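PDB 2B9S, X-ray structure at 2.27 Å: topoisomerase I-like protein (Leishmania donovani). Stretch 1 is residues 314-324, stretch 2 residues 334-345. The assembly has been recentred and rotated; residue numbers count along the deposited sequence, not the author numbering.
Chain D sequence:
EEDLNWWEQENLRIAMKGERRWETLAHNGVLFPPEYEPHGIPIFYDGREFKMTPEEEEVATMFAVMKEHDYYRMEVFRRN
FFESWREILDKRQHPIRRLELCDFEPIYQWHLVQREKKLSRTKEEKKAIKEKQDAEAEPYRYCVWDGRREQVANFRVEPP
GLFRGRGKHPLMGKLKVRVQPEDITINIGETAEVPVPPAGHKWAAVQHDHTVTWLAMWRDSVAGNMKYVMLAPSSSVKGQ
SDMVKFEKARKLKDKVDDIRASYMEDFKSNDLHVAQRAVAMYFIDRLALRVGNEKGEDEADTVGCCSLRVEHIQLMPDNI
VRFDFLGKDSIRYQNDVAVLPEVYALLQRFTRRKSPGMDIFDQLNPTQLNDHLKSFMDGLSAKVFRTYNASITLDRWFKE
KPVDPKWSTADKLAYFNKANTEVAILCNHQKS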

# COMPACT_ATOMS: atom_id res chain seq x y z
N GLN D 314 19.31 -9.56 18.37
CA GLN D 314 19.90 -9.99 19.62
C GLN D 314 20.47 -11.39 19.38
O GLN D 314 19.76 -12.28 18.91
CB GLN D 314 18.83 -9.99 20.70
CG GLN D 314 19.32 -10.17 22.10
CD GLN D 314 18.17 -10.14 23.09
OE1 GLN D 314 17.11 -9.56 22.81
NE2 GLN D 314 18.36 -10.76 24.25
N LEU D 315 21.77 -11.55 19.66
CA LEU D 315 22.47 -12.83 19.46
C LEU D 315 22.33 -13.75 20.68
O LEU D 315 22.84 -13.45 21.76
CB LEU D 315 23.96 -12.58 19.11
CG LEU D 315 24.48 -12.38 17.67
CD1 LEU D 315 23.42 -12.00 16.64
CD2 LEU D 315 25.61 -11.37 17.65
N MET D 316 21.63 -14.86 20.47
CA MET D 316 21.30 -15.85 21.50
C MET D 316 22.24 -17.07 21.41
O MET D 316 22.94 -17.23 20.41
CB MET D 316 19.84 -16.33 21.34
CG MET D 316 18.83 -15.23 21.03
SD MET D 316 18.61 -14.07 22.37
CE MET D 316 17.58 -15.05 23.47
N PRO D 317 22.22 -17.95 22.45
CA PRO D 317 23.17 -19.07 22.61
C PRO D 317 23.40 -19.98 21.39
O PRO D 317 24.55 -20.06 20.93
CB PRO D 317 22.58 -19.86 23.78
CG PRO D 317 21.92 -18.83 24.60
CD PRO D 317 21.29 -17.90 23.59
N ASP D 318 22.37 -20.63 20.87
CA ASP D 318 22.63 -21.72 19.89
C ASP D 318 22.42 -21.34 18.42
O ASP D 318 21.58 -21.93 17.73
CB ASP D 318 21.87 -22.99 20.28
CG ASP D 318 22.24 -23.50 21.67
OD1 ASP D 318 23.42 -23.87 21.88
OD2 ASP D 318 21.35 -23.54 22.56
N ASN D 319 23.23 -20.39 17.95
CA ASN D 319 23.14 -19.84 16.58
C ASN D 319 21.78 -19.23 16.26
O ASN D 319 21.37 -19.15 15.11
CB ASN D 319 23.53 -20.88 15.53
CG ASN D 319 25.00 -21.18 15.54
OD1 ASN D 319 25.81 -20.36 15.97
ND2 ASN D 319 25.36 -22.37 15.07
N ILE D 320 21.10 -18.79 17.31
CA ILE D 320 19.77 -18.22 17.20
C ILE D 320 19.86 -16.67 17.23
O ILE D 320 20.51 -16.08 18.11
CB ILE D 320 18.84 -18.83 18.28
CG1 ILE D 320 18.48 -20.26 17.86
CG2 ILE D 320 17.57 -18.00 18.48
CD1 ILE D 320 17.99 -21.14 18.99
N VAL D 321 19.27 -16.04 16.21
CA VAL D 321 19.10 -14.59 16.17
C VAL D 321 17.65 -14.26 16.51
O VAL D 321 16.74 -14.78 15.89
CB VAL D 321 19.47 -13.98 14.82
CG1 VAL D 321 19.63 -12.46 14.94
CG2 VAL D 321 20.76 -14.57 14.30
N ARG D 322 17.46 -13.45 17.54
CA ARG D 322 16.18 -12.83 17.86
C ARG D 322 16.04 -11.45 17.17
O ARG D 322 16.73 -10.49 17.55
CB ARG D 322 16.04 -12.66 19.36
CG ARG D 322 14.72 -12.08 19.78
CD ARG D 322 14.49 -12.29 21.25
NE ARG D 322 14.28 -13.70 21.57
CZ ARG D 322 14.28 -14.22 22.81
NH1 ARG D 322 14.47 -13.44 23.87
NH2 ARG D 322 14.08 -15.52 22.98
N PHE D 323 15.15 -11.39 16.18
CA PHE D 323 14.74 -10.15 15.49
C PHE D 323 13.59 -9.47 16.25
O PHE D 323 12.63 -10.12 16.63
CB PHE D 323 14.25 -10.47 14.08
CG PHE D 323 15.34 -10.92 13.13
CD1 PHE D 323 15.91 -10.02 12.24
CD2 PHE D 323 15.77 -12.25 13.12
CE1 PHE D 323 16.90 -10.42 11.36
CE2 PHE D 323 16.77 -12.65 12.26
CZ PHE D 323 17.34 -11.74 11.37
N ASP D 324 13.67 -8.16 16.45
CA ASP D 324 12.52 -7.40 16.98
C ASP D 324 12.54 -5.98 16.44
O ASP D 324 13.36 -5.14 16.83
CB ASP D 324 12.51 -7.41 18.51
CG ASP D 324 11.24 -6.80 19.10
OD1 ASP D 324 10.33 -6.35 18.36
OD2 ASP D 324 11.16 -6.77 20.34
N GLN D 334 8.69 -10.04 15.01
CA GLN D 334 9.31 -10.75 16.12
C GLN D 334 9.54 -12.17 15.68
O GLN D 334 8.59 -12.87 15.29
CB GLN D 334 8.40 -10.76 17.35
CG GLN D 334 8.45 -9.49 18.17
CD GLN D 334 7.48 -9.51 19.34
OE1 GLN D 334 6.26 -9.49 19.17
NE2 GLN D 334 8.03 -9.53 20.55
N ASN D 335 10.80 -12.60 15.70
CA ASN D 335 11.16 -13.94 15.28
C ASN D 335 12.50 -14.37 15.84
O ASN D 335 13.47 -13.61 15.79
CB ASN D 335 11.21 -14.04 13.74
CG ASN D 335 11.02 -15.48 13.24
OD1 ASN D 335 10.66 -16.39 14.00
ND2 ASN D 335 11.26 -15.68 11.95
N ASP D 336 12.53 -15.60 16.38
CA ASP D 336 13.78 -16.28 16.75
C ASP D 336 14.18 -17.20 15.62
O ASP D 336 13.42 -18.10 15.26
CB ASP D 336 13.61 -17.08 18.04
CG ASP D 336 13.43 -16.20 19.25
OD1 ASP D 336 13.25 -16.76 20.34
OD2 ASP D 336 13.49 -14.96 19.12
N VAL D 337 15.37 -16.97 15.07
CA VAL D 337 15.79 -17.64 13.84
C VAL D 337 17.13 -18.34 14.06
O VAL D 337 18.12 -17.70 14.46
CB VAL D 337 15.93 -16.64 12.64
CG1 VAL D 337 16.27 -17.36 11.34
CG2 VAL D 337 14.67 -15.83 12.45
N ALA D 338 17.16 -19.64 13.78
CA ALA D 338 18.38 -20.42 13.81
C ALA D 338 19.07 -20.23 12.47
O ALA D 338 18.55 -20.62 11.43
CB ALA D 338 18.07 -21.89 14.06
N VAL D 339 20.24 -19.59 12.49
CA VAL D 339 20.95 -19.27 11.25
C VAL D 339 22.18 -20.14 11.06
O VAL D 339 22.69 -20.74 12.02
CB VAL D 339 21.35 -17.75 11.15
CG1 VAL D 339 20.11 -16.84 11.20
CG2 VAL D 339 22.35 -17.37 12.23
N LEU D 340 22.66 -20.19 9.82
CA LEU D 340 23.96 -20.78 9.53
C LEU D 340 25.01 -20.23 10.52
O LEU D 340 24.99 -19.04 10.84
CB LEU D 340 24.37 -20.49 8.09
CG LEU D 340 23.47 -21.04 6.99
CD1 LEU D 340 24.04 -20.74 5.62
CD2 LEU D 340 23.22 -22.56 7.15
N PRO D 341 25.88 -21.12 11.06
CA PRO D 341 26.97 -20.64 11.93
C PRO D 341 27.86 -19.57 11.29
O PRO D 341 28.37 -18.70 12.00
CB PRO D 341 27.78 -21.91 12.26
CG PRO D 341 27.22 -23.00 11.41
CD PRO D 341 25.86 -22.59 10.94
N GLU D 342 28.05 -19.63 9.98
CA GLU D 342 28.84 -18.66 9.24
C GLU D 342 28.16 -17.28 9.17
O GLU D 342 28.85 -16.27 9.07
CB GLU D 342 29.15 -19.17 7.84
N VAL D 343 26.82 -17.26 9.23
CA VAL D 343 26.04 -16.02 9.22
C VAL D 343 26.02 -15.45 10.63
O VAL D 343 26.14 -14.23 10.82
CB VAL D 343 24.60 -16.23 8.66
CG1 VAL D 343 23.63 -15.13 9.09
CG2 VAL D 343 24.64 -16.35 7.14
N TYR D 344 25.87 -16.33 11.61
CA TYR D 344 25.86 -15.93 13.01
C TYR D 344 27.18 -15.27 13.43
O TYR D 344 27.16 -14.26 14.14
CB TYR D 344 25.51 -17.11 13.92
CG TYR D 344 25.38 -16.77 15.39
CD1 TYR D 344 26.53 -16.64 16.20
CD2 TYR D 344 24.13 -16.58 15.98
CE1 TYR D 344 26.43 -16.33 17.55
CE2 TYR D 344 24.02 -16.28 17.34
CZ TYR D 344 25.18 -16.15 18.11
OH TYR D 344 25.10 -15.84 19.45
N ALA D 345 28.31 -15.82 12.96
CA ALA D 345 29.64 -15.25 13.20
C ALA D 345 29.89 -13.91 12.50
O ALA D 345 30.54 -13.01 13.06
CB ALA D 345 30.70 -16.25 12.79

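At the apolar centre of this contact, one face of a two-stranded antiparallel pairing meets the start of a helix. Val 321 and Phe 323 lie on that face with Val 337 and Asn 335. Val 321 CG2 sits 3.8 Å from Val 339 CG2 and 4.3 Å from Tyr 344 CD2; a beta-branched side chain suits an extended backbone and fills this buried position compactly. Further along the face, Phe 323 CD2 packs 3.8 Å from Val 337 CG2.

Tyr 344, reaching from the first turn of the helix, combines apolar and polar roles. Its ring receives an off-centre CH-pi contact from Leu 315, whose CG lies 4.3 Å from the ring centroid, while Asn 319 OD1 lies over one face, 3.7 Å from Tyr 344 CG. The phenol extends far enough for Tyr 344 OH to donate a weak hydrogen bond to Met 316 O, at 2.7 Å. An aromatic residue with a polar tip can thus pack against side chains and still engage a backbone carbonyl.

Val 321 and Val 337 exchange two backbone hydrogen bonds, N to O, each 2.7 Å. Phe 323 N donates to Asn 335 O at 2.8 Å, and Asn 335 N returns a longer bond of 3.2 Å to Phe 323 O. Past the end of the paired strands, Val 339 N donates to Asn 319 O at 2.9 Å, a nearly straight bond that continues the pairing into the loop.

The other face is more polar. Ile 320 CG1 does approach Ala 338 CB at 4.2 Å, but next along, Arg 322 and Asp 336 form a salt bridge: Arg 322 NE lies 2.9 Å from Asp 336 OD2, and Arg 322 NH2 lies 3.0 Å from Asp 336 OD1. The planar guanidinium offers two N-H donors to the two carboxylate oxygens, an arrangement well suited to this more exposed face.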